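Local structure of conserved hypothetical protein (Streptococcus pneumoniae, 2GK4) at residues I187-L192 and I203-N208; V87-M92 and I158-L163; G29-I34 and Q214-I219. The protein has no proven function but probably joins phosphopantothenate to cysteine in coenzyme A biosynthesis, as relatives in its flavoprotein family do. All blocks are in the same frame, centred on the assembly; numbering follows the deposited sequence.

Interaction 1 of 3, residues I187-L192 and I203-N208; sequences IIANDL and IFVEKN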
loop_
_atom_site.group_PDB
_atom_site.type_symbol
_atom_site.label_atom_id
_atom_site.label_comp_id
_atom_site.label_asym_id
_atom_site.label_seq_id
_atom_site.Cartn_x
_atom_site.Cartn_y
_atom_site.Cartn_z
ATOM N N ILE A 187 -22.413 -0.009 -17.501
ATOM C CA ILE A 187 -21.348 -0.688 -16.758
ATOM C C ILE A 187 -20.380 -1.320 -17.754
ATOM O O ILE A 187 -20.778 -2.128 -18.613
ATOM C CB ILE A 187 -21.896 -1.806 -15.797
ATOM C CG1 ILE A 187 -22.766 -1.247 -14.657
ATOM C CG2 ILE A 187 -20.770 -2.587 -15.187
ATOM C CD1 ILE A 187 -22.059 -0.292 -13.702
ATOM N N ILE A 188 -19.104 -0.973 -17.630
ATOM C CA ILE A 188 -18.062 -1.544 -18.470
ATOM C C ILE A 188 -17.484 -2.753 -17.725
ATOM O O ILE A 188 -16.772 -2.615 -16.701
ATOM C CB ILE A 188 -17.020 -0.488 -18.842
ATOM C CG1 ILE A 188 -17.696 0.654 -19.632
ATOM C CG2 ILE A 188 -15.827 -1.102 -19.635
ATOM C CD1 ILE A 188 -16.827 1.854 -19.824
ATOM N N ALA A 189 -17.835 -3.933 -18.212
ATOM C CA ALA A 189 -17.480 -5.179 -17.540
ATOM C C ALA A 189 -16.232 -5.781 -18.191
ATOM O O ALA A 189 -16.065 -5.696 -19.403
ATOM C CB ALA A 189 -18.643 -6.169 -17.595
ATOM N N ASN A 190 -15.359 -6.350 -17.381
ATOM C CA ASN A 190 -14.143 -6.961 -17.897
ATOM C C ASN A 190 -13.637 -8.072 -16.998
ATOM O O ASN A 190 -14.003 -8.137 -15.817
ATOM C CB ASN A 190 -13.080 -5.903 -18.224
ATOM C CG ASN A 190 -12.636 -5.036 -17.002
ATOM O OD1 ASN A 190 -11.497 -4.582 -16.985
ATOM N ND2 ASN A 190 -13.521 -4.758 -16.053
ATOM N N ASP A 191 -12.811 -8.940 -17.583
ATOM C CA ASP A 191 -12.308 -10.140 -16.932
ATOM C C ASP A 191 -10.802 -9.923 -16.861
ATOM O O ASP A 191 -10.140 -9.588 -17.859
ATOM C CB ASP A 191 -12.662 -11.373 -17.788
ATOM C CG ASP A 191 -12.289 -12.697 -17.141
ATOM O OD1 ASP A 191 -11.296 -12.763 -16.359
ATOM O OD2 ASP A 191 -12.986 -13.695 -17.452
ATOM N N LEU A 192 -10.273 -10.049 -15.647
ATOM C CA LEU A 192 -8.859 -9.885 -15.408
ATOM C C LEU A 192 -8.005 -10.734 -16.359
ATOM O O LEU A 192 -6.903 -10.323 -16.754
ATOM C CB LEU A 192 -8.523 -10.271 -13.964
ATOM C CG LEU A 192 -7.080 -9.946 -13.532
ATOM C CD1 LEU A 192 -6.821 -8.434 -13.542
ATOM C CD2 LEU A 192 -6.888 -10.509 -12.139
ATOM N N ILE A 203 -16.837 -5.257 -22.194
ATOM C CA ILE A 203 -18.206 -5.265 -22.694
ATOM C C ILE A 203 -18.907 -4.087 -22.071
ATOM O O ILE A 203 -19.002 -3.988 -20.841
ATOM C CB ILE A 203 -18.923 -6.574 -22.335
ATOM C CG1 ILE A 203 -18.032 -7.799 -22.685
ATOM C CG2 ILE A 203 -20.344 -6.627 -22.950
ATOM C CD1 ILE A 203 -18.494 -9.092 -22.070
ATOM N N PHE A 204 -19.427 -3.207 -22.927
ATOM C CA PHE A 204 -20.214 -2.055 -22.489
ATOM C C PHE A 204 -21.635 -2.570 -22.291
ATOM O O PHE A 204 -22.332 -2.885 -23.268
ATOM C CB PHE A 204 -20.152 -0.941 -23.559
ATOM C CG PHE A 204 -18.908 -0.100 -23.494
ATOM C CD1 PHE A 204 -17.630 -0.686 -23.446
ATOM C CD2 PHE A 204 -19.011 1.295 -23.525
ATOM C CE1 PHE A 204 -16.476 0.113 -23.397
ATOM C CE2 PHE A 204 -17.874 2.105 -23.497
ATOM C CZ PHE A 204 -16.607 1.523 -23.444
ATOM N N VAL A 205 -21.997 -2.756 -21.027
ATOM C CA VAL A 205 -23.265 -3.307 -20.641
ATOM C C VAL A 205 -24.285 -2.198 -20.325
ATOM O O VAL A 205 -24.147 -1.375 -19.361
ATOM C CB VAL A 205 -23.116 -4.305 -19.435
ATOM C CG1 VAL A 205 -24.457 -4.945 -19.091
ATOM C CG2 VAL A 205 -22.117 -5.413 -19.776
ATOM N N GLU A 206 -25.339 -2.202 -21.124
ATOM C CA GLU A 206 -26.504 -1.404 -20.827
ATOM C C GLU A 206 -27.709 -2.302 -20.550
ATOM O O GLU A 206 -27.643 -3.517 -20.657
ATOM C CB GLU A 206 -26.774 -0.441 -21.983
ATOM C CG GLU A 206 -25.653 0.564 -22.198
ATOM C CD GLU A 206 -25.781 1.305 -23.513
ATOM O OE1 GLU A 206 -25.979 0.667 -24.559
ATOM O OE2 GLU A 206 -25.662 2.537 -23.531
ATOM N N LYS A 207 -28.823 -1.680 -20.191
ATOM C CA LYS A 207 -30.011 -2.401 -19.787
ATOM C C LYS A 207 -30.435 -3.427 -20.837
ATOM O O LYS A 207 -30.652 -4.590 -20.519
ATOM C CB LYS A 207 -31.123 -1.389 -19.558
ATOM C CG LYS A 207 -32.375 -1.972 -18.954
ATOM C CD LYS A 207 -33.018 -0.939 -18.034
ATOM C CE LYS A 207 -33.789 0.126 -18.803
ATOM N NZ LYS A 207 -35.050 0.494 -18.061
ATOM N N ASN A 208 -30.492 -2.997 -22.090
ATOM C CA ASN A 208 -30.996 -3.830 -23.183
ATOM C C ASN A 208 -30.053 -3.969 -24.380
ATOM O O ASN A 208 -30.477 -4.455 -25.449
ATOM C CB ASN A 208 -32.311 -3.247 -23.724
ATOM C CG ASN A 208 -33.463 -3.327 -22.725
ATOM O OD1 ASN A 208 -33.592 -4.283 -21.962
ATOM N ND2 ASN A 208 -34.292 -2.299 -22.719
#

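Interaction 2 of 3, residues V87-M92 and I158-L163; sequences VLIHSM and IGFKLL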
loop_
_atom_site.group_PDB
_atom_site.type_symbol
_atom_site.label_atom_id
_atom_site.label_comp_id
_atom_site.label_asym_id
_atom_site.label_seq_id
_atom_site.Cartn_x
_atom_site.Cartn_y
_atom_site.Cartn_z
ATOM N N VAL A 87 -21.458 13.966 -15.772
ATOM C CA VAL A 87 -21.098 12.565 -15.989
ATOM C C VAL A 87 -20.147 12.133 -14.894
ATOM O O VAL A 87 -19.268 12.905 -14.500
ATOM C CB VAL A 87 -20.383 12.383 -17.365
ATOM C CG1 VAL A 87 -19.944 10.899 -17.570
ATOM C CG2 VAL A 87 -21.273 12.872 -18.487
ATOM N N LEU A 88 -20.340 10.905 -14.408
ATOM C CA LEU A 88 -19.363 10.249 -13.496
ATOM C C LEU A 88 -18.868 8.943 -14.150
ATOM O O LEU A 88 -19.656 8.058 -14.467
ATOM C CB LEU A 88 -19.991 9.959 -12.111
ATOM C CG LEU A 88 -19.169 9.030 -11.205
ATOM C CD1 LEU A 88 -17.751 9.627 -10.914
ATOM C CD2 LEU A 88 -19.915 8.783 -9.900
ATOM N N ILE A 89 -17.552 8.839 -14.321
ATOM C CA ILE A 89 -16.929 7.626 -14.782
ATOM C C ILE A 89 -16.164 7.060 -13.622
ATOM O O ILE A 89 -15.088 7.545 -13.277
ATOM C CB ILE A 89 -16.000 7.861 -16.014
ATOM C CG1 ILE A 89 -16.783 8.491 -17.140
ATOM C CG2 ILE A 89 -15.303 6.544 -16.410
ATOM C CD1 ILE A 89 -15.868 8.968 -18.331
ATOM N N HIS A 90 -16.774 6.065 -12.983
ATOM C CA HIS A 90 -16.227 5.521 -11.755
ATOM C C HIS A 90 -15.348 4.307 -12.035
ATOM O O HIS A 90 -15.853 3.174 -12.175
ATOM C CB HIS A 90 -17.351 5.166 -10.765
ATOM C CG HIS A 90 -16.825 4.682 -9.453
ATOM N ND1 HIS A 90 -17.264 3.525 -8.841
ATOM C CD2 HIS A 90 -15.839 5.176 -8.669
ATOM C CE1 HIS A 90 -16.603 3.358 -7.706
ATOM N NE2 HIS A 90 -15.726 4.343 -7.587
ATOM N N SER A 91 -14.041 4.525 -12.124
ATOM C CA SER A 91 -13.147 3.406 -12.370
ATOM C C SER A 91 -12.236 3.021 -11.214
ATOM O O SER A 91 -11.482 2.025 -11.312
ATOM C CB SER A 91 -12.348 3.632 -13.665
ATOM O OG SER A 91 -11.181 4.387 -13.425
HETATM N N MSE A 92 -12.257 3.799 -10.136
HETATM C CA MSE A 92 -11.430 3.486 -8.965
HETATM C C MSE A 92 -11.844 2.118 -8.383
HETATM O O MSE A 92 -13.030 1.781 -8.375
HETATM C CB MSE A 92 -11.598 4.576 -7.888
HETATM C CG MSE A 92 -10.693 4.365 -6.661
HETATM SE SE MSE A 92 -11.082 5.720 -5.320
HETATM C CE MSE A 92 -10.386 7.299 -6.307
ATOM N N ILE A 158 -21.491 6.047 -15.042
ATOM C CA ILE A 158 -20.810 4.976 -15.723
ATOM C C ILE A 158 -19.921 4.280 -14.723
ATOM O O ILE A 158 -19.074 4.907 -14.061
ATOM C CB ILE A 158 -19.975 5.485 -16.932
ATOM C CG1 ILE A 158 -20.915 6.107 -17.969
ATOM C CG2 ILE A 158 -19.167 4.310 -17.502
ATOM C CD1 ILE A 158 -20.305 7.202 -18.823
ATOM N N GLY A 159 -20.147 2.984 -14.566
ATOM C CA GLY A 159 -19.296 2.196 -13.658
ATOM C C GLY A 159 -18.561 1.090 -14.386
ATOM O O GLY A 159 -18.713 0.927 -15.614
ATOM N N PHE A 160 -17.759 0.348 -13.616
ATOM C CA PHE A 160 -16.977 -0.788 -14.102
ATOM C C PHE A 160 -17.259 -1.996 -13.244
ATOM O O PHE A 160 -17.691 -1.874 -12.097
ATOM C CB PHE A 160 -15.469 -0.458 -14.033
ATOM C CG PHE A 160 -15.013 0.466 -15.109
ATOM C CD1 PHE A 160 -15.240 1.831 -15.018
ATOM C CD2 PHE A 160 -14.364 -0.034 -16.238
ATOM C CE1 PHE A 160 -14.840 2.694 -16.052
ATOM C CE2 PHE A 160 -13.935 0.820 -17.250
ATOM C CZ PHE A 160 -14.198 2.187 -17.157
ATOM N N LYS A 161 -17.044 -3.179 -13.803
ATOM C CA LYS A 161 -17.148 -4.395 -13.051
ATOM C C LYS A 161 -16.043 -5.312 -13.517
ATOM O O LYS A 161 -15.936 -5.594 -14.710
ATOM C CB LYS A 161 -18.516 -5.040 -13.284
ATOM C CG LYS A 161 -18.715 -6.383 -12.597
ATOM C CD LYS A 161 -18.691 -6.232 -11.078
ATOM C CE LYS A 161 -19.888 -5.450 -10.586
ATOM N NZ LYS A 161 -19.763 -5.198 -9.118
ATOM N N LEU A 162 -15.227 -5.770 -12.582
ATOM C CA LEU A 162 -14.043 -6.569 -12.915
ATOM C C LEU A 162 -14.149 -7.895 -12.175
ATOM O O LEU A 162 -14.151 -7.938 -10.925
ATOM C CB LEU A 162 -12.749 -5.817 -12.518
ATOM C CG LEU A 162 -11.414 -6.552 -12.654
ATOM C CD1 LEU A 162 -11.116 -6.818 -14.135
ATOM C CD2 LEU A 162 -10.262 -5.772 -11.994
ATOM N N LEU A 163 -14.254 -8.973 -12.944
ATOM C CA LEU A 163 -14.296 -10.313 -12.376
ATOM C C LEU A 163 -13.064 -11.069 -12.836
ATOM O O LEU A 163 -12.276 -10.544 -13.617
ATOM C CB LEU A 163 -15.566 -11.038 -12.801
ATOM C CG LEU A 163 -16.871 -10.335 -12.410
ATOM C CD1 LEU A 163 -18.027 -11.182 -12.913
ATOM C CD2 LEU A 163 -17.009 -10.099 -10.898
HETATM O O HOH W 1 -17.275 1.158 -10.954
#

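Interaction 3 of 3, residues G29-I34 and Q214-I219; sequences GHLGKI and QTKEEI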
loop_
_atom_site.group_PDB
_atom_site.type_symbol
_atom_site.label_atom_id
_atom_site.label_comp_id
_atom_site.label_asym_id
_atom_site.label_seq_id
_atom_site.Cartn_x
_atom_site.Cartn_y
_atom_site.Cartn_z
ATOM N N GLY A 29 -4.698 2.295 -11.940
ATOM C CA GLY A 29 -5.610 3.211 -12.643
ATOM C C GLY A 29 -5.155 3.622 -14.045
ATOM O O GLY A 29 -5.478 4.715 -14.508
ATOM N N HIS A 30 -4.416 2.749 -14.732
ATOM C CA HIS A 30 -4.019 3.033 -16.122
ATOM C C HIS A 30 -5.203 3.360 -17.035
ATOM O O HIS A 30 -5.145 4.273 -17.843
ATOM C CB HIS A 30 -3.195 1.887 -16.711
ATOM C CG HIS A 30 -2.526 2.221 -18.011
ATOM N ND1 HIS A 30 -2.258 1.269 -18.972
ATOM C CD2 HIS A 30 -2.065 3.398 -18.514
ATOM C CE1 HIS A 30 -1.662 1.838 -20.006
ATOM N NE2 HIS A 30 -1.532 3.128 -19.756
ATOM N N LEU A 31 -6.282 2.607 -16.921
ATOM C CA LEU A 31 -7.423 2.858 -17.791
ATOM C C LEU A 31 -8.060 4.220 -17.494
ATOM O O LEU A 31 -8.348 4.985 -18.420
ATOM C CB LEU A 31 -8.403 1.726 -17.671
ATOM C CG LEU A 31 -9.643 1.804 -18.558
ATOM C CD1 LEU A 31 -9.319 1.932 -20.054
ATOM C CD2 LEU A 31 -10.451 0.544 -18.283
ATOM N N GLY A 32 -8.189 4.551 -16.207
ATOM C CA GLY A 32 -8.633 5.878 -15.787
ATOM C C GLY A 32 -7.817 7.008 -16.398
ATOM O O GLY A 32 -8.368 8.025 -16.839
ATOM N N LYS A 33 -6.497 6.825 -16.418
ATOM C CA LYS A 33 -5.596 7.801 -17.014
ATOM C C LYS A 33 -5.897 7.994 -18.493
ATOM O O LYS A 33 -6.004 9.127 -18.953
ATOM C CB LYS A 33 -4.131 7.375 -16.803
ATOM C CG LYS A 33 -3.108 8.263 -17.544
ATOM C CD LYS A 33 -1.709 7.771 -17.230
ATOM C CE LYS A 33 -0.672 8.670 -17.829
ATOM N NZ LYS A 33 -0.542 8.390 -19.296
ATOM N N ILE A 34 -6.073 6.899 -19.236
ATOM C CA ILE A 34 -6.299 6.994 -20.693
ATOM C C ILE A 34 -7.656 7.629 -20.979
ATOM O O ILE A 34 -7.785 8.473 -21.878
ATOM C CB ILE A 34 -6.192 5.613 -21.388
ATOM C CG1 ILE A 34 -4.760 5.045 -21.249
ATOM C CG2 ILE A 34 -6.538 5.728 -22.891
ATOM C CD1 ILE A 34 -4.635 3.595 -21.753
ATOM N N GLN A 214 -11.829 -4.159 -27.702
ATOM C CA GLN A 214 -10.674 -5.033 -27.604
ATOM C C GLN A 214 -9.452 -4.471 -26.911
ATOM O O GLN A 214 -8.548 -5.247 -26.563
ATOM C CB GLN A 214 -10.256 -5.493 -29.007
ATOM C CG GLN A 214 -11.103 -6.587 -29.523
ATOM C CD GLN A 214 -11.114 -7.788 -28.594
ATOM O OE1 GLN A 214 -12.174 -8.272 -28.244
ATOM N NE2 GLN A 214 -9.933 -8.239 -28.154
ATOM N N THR A 215 -9.400 -3.141 -26.785
ATOM C CA THR A 215 -8.242 -2.428 -26.222
ATOM C C THR A 215 -8.670 -1.275 -25.334
ATOM O O THR A 215 -9.813 -0.783 -25.404
ATOM C CB THR A 215 -7.283 -1.843 -27.323
ATOM O OG1 THR A 215 -7.960 -0.812 -28.062
ATOM C CG2 THR A 215 -6.821 -2.915 -28.290
ATOM N N LYS A 216 -7.734 -0.827 -24.500
ATOM C CA LYS A 216 -7.932 0.330 -23.649
ATOM C C LYS A 216 -8.247 1.559 -24.460
ATOM O O LYS A 216 -9.085 2.347 -24.072
ATOM C CB LYS A 216 -6.664 0.596 -22.817
ATOM C CG LYS A 216 -6.514 -0.360 -21.632
ATOM C CD LYS A 216 -5.164 -0.153 -20.868
ATOM C CE LYS A 216 -5.165 -0.926 -19.554
ATOM N NZ LYS A 216 -5.327 -2.428 -19.787
ATOM N N GLU A 217 -7.559 1.725 -25.587
ATOM C CA GLU A 217 -7.806 2.878 -26.448
ATOM C C GLU A 217 -9.241 2.820 -26.980
ATOM O O GLU A 217 -9.939 3.841 -27.013
ATOM C CB GLU A 217 -6.778 2.924 -27.585
ATOM C CG GLU A 217 -5.331 3.182 -27.099
ATOM C CD GLU A 217 -4.694 2.001 -26.335
ATOM O OE1 GLU A 217 -4.977 0.814 -26.642
ATOM O OE2 GLU A 217 -3.885 2.274 -25.422
ATOM N N GLU A 218 -9.692 1.620 -27.351
ATOM C CA GLU A 218 -11.062 1.447 -27.846
ATOM C C GLU A 218 -12.073 1.735 -26.749
ATOM O O GLU A 218 -13.145 2.296 -27.034
ATOM C CB GLU A 218 -11.294 0.032 -28.376
ATOM C CG GLU A 218 -11.038 -0.134 -29.874
ATOM C CD GLU A 218 -11.068 -1.599 -30.337
ATOM O OE1 GLU A 218 -11.876 -2.409 -29.813
ATOM O OE2 GLU A 218 -10.273 -1.936 -31.248
ATOM N N ILE A 219 -11.743 1.345 -25.508
ATOM C CA ILE A 219 -12.603 1.674 -24.351
ATOM C C ILE A 219 -12.780 3.185 -24.262
ATOM O O ILE A 219 -13.918 3.698 -24.218
ATOM C CB ILE A 219 -12.065 1.084 -23.001
ATOM C CG1 ILE A 219 -12.081 -0.449 -23.047
ATOM C CG2 ILE A 219 -12.890 1.598 -21.789
ATOM C CD1 ILE A 219 -11.253 -1.146 -21.899
#

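Interaction 1 of 3, residues I187-L192 and I203-N208
Ile188 and Phe204 form a non-hydrogen-bonded antiparallel pair, and their side chains run side by side in the same direction. Ile188 CG1 lies 3.8 Å from the centroid of the Phe204 ring. It is 4° off the ring normal, so the CH-pi contact is almost exactly over the ring centre. Ile188 CD1 goes on over the same face toward the tip of the ring and comes within 3.6 Å of Phe204 CZ. Leu222 and Leu223 of helix 216-228 pack on this side of the sheet.

Val205 projects from the other side. It pairs with Ile187 through two bonds: Ile187 N to Val205 O at 2.9 Å, and Val205 N to Ile187 O at 2.8 Å. With CG1 anti to the backbone N (chi1 -177°), CG2 lies beside that N and touches Ala189 CB at 4.2 Å.

Ala189 is on the same face as Val205 and pairs with Ile203. Ala189 N gives a bond of 2.9 Å to Ile203 O, and Ile203 N returns one of 2.9 Å to Ala189 O. Helix 168-182 covers this face, with Leu171 against Ala189 and Arg176 against Val205.

In this hairpin strand 186-191 is the last parallel strand, and strand 202-205 starts the antiparallel end of the mixed sheet. Four backbone bonds satisfy the N and O of Ile187, Ala189, Ile203 and Val205; Ile188 bonds instead to Gly159 and Lys161. Apolar side chains on both faces meet the flanking helices.

Interaction 2 of 3, residues V87-M92 and I158-L163
Ile158 joins strand 156-163 to strand 87-90 through both its backbone N and its backbone O. Its N donates to Leu88 O at 2.8 Å, nearly in line with the carbonyl. Its O accepts from His90 N, also at 2.8 Å, and this bond is almost straight at 176°. The strands are parallel, so Ile158 bonds to the residues before and after its partner Ile89.

Further on, a water takes over. It donates to His90 O at 2.8 Å and accepts from Phe160 N at 2.8 Å. It bridges the two backbones where they diverge.

The apolar contacts lie on the Ile89 side of the sheet. Ile158 CD1 touches Val87 CG1 at 3.9 Å and also reaches Ile89 CG1 at 4.1 Å, so one methyl packs against two residues of the neighbouring strand. Phe160 CG is anti to its carbonyl carbon (chi1 -76°), and the ring meets strand 87-90 by its edge. Ile89 CG2 lies in the ring plane, 3.9 Å from Phe160 CE1. His90 O is also near the plane at the edge, 3.2 Å from Phe160 CD1. Ser91 CB approaches the same CD1-CE1 side obliquely, while Ser91 OG is hydrogen-bonded to Thr9 O. Leu31 and Ile35 of helix 30-41 pack on Phe160.

Ser91 O bonds a glycerol, probably from the crystallisation liquor, and the Phe160 side chain also lies near bound glycerol. Direct backbone bonding thus gives way to water at the carboxyl end of strand 87-90, the edge where Rossmann-like folds commonly bind ligands.

Interaction 3 of 3, residues G29-I34 and Q214-I219
Lys216 and Ile219 bring the start of helix 216-228 against Leu31 and Ile34 of helix 30-41, with no hydrogen bond between the segments. Gln214 N donates to Glu218 OE1 at 2.7 Å, meeting it from above the carboxylate plane. Thr215 is the N-cap, and its OG1 accepts from Glu218 N at 3.1 Å. The Thr215 bond caps the first turn, and the Glu218 carboxylate ties Gln214, just before it, to the helix.

Lys216 then makes the broadest contact, using its aliphatic chain. Its CB meets Ile34 CD1 at 3.8 Å, and its CG meets Leu31 CD1 at 4.0 Å. The chain crosses the His30 side chain at about a right angle, with Lys216 CE 3.7 Å from His30 ND1. A bend at chi4 (61°) sets NZ off the line of the chain.

Glu217 folds back at chi2 (71°), and its OE2 comes to 4.0 Å from Ile34 CD1. Ile219 is the deeper residue. Its CG2 touches Leu31 CD1 at 4.0 Å, and it also touches Phe204 and Val213 of the sheet.

The helix starts therefore meet by van der Waals packing. Ile219 and Leu31 form the inner part, next to the sheet, while the aliphatic chain of Lys216 packs against His30, Leu31 and Ile34.

Overall arrangement
Interactions 1 and 2 are neighbours in one sheet, their centres about 10 Å apart. Strand 186-191 lies beside strand 156-163, and a probable hydrogen bond from Ile188 N to Gly159 O, 2.8 Å, joins the two contacts. Interaction 3 sits on one face of this sheet, its centre about 14 Å from that of interaction 1 and 12 Å from that of interaction 2. Its two helices reach different strands: Ile219 O is 3.5 Å from Phe204 CZ, and Leu31 CD2 is 3.6 Å from Phe160 CE2. The side chains of Phe160 and Leu31 both come within about 4 Å of bound glycerol, probably from the crystallisation liquor, which may nonetheless mark a pocket between interactions 2 and 3.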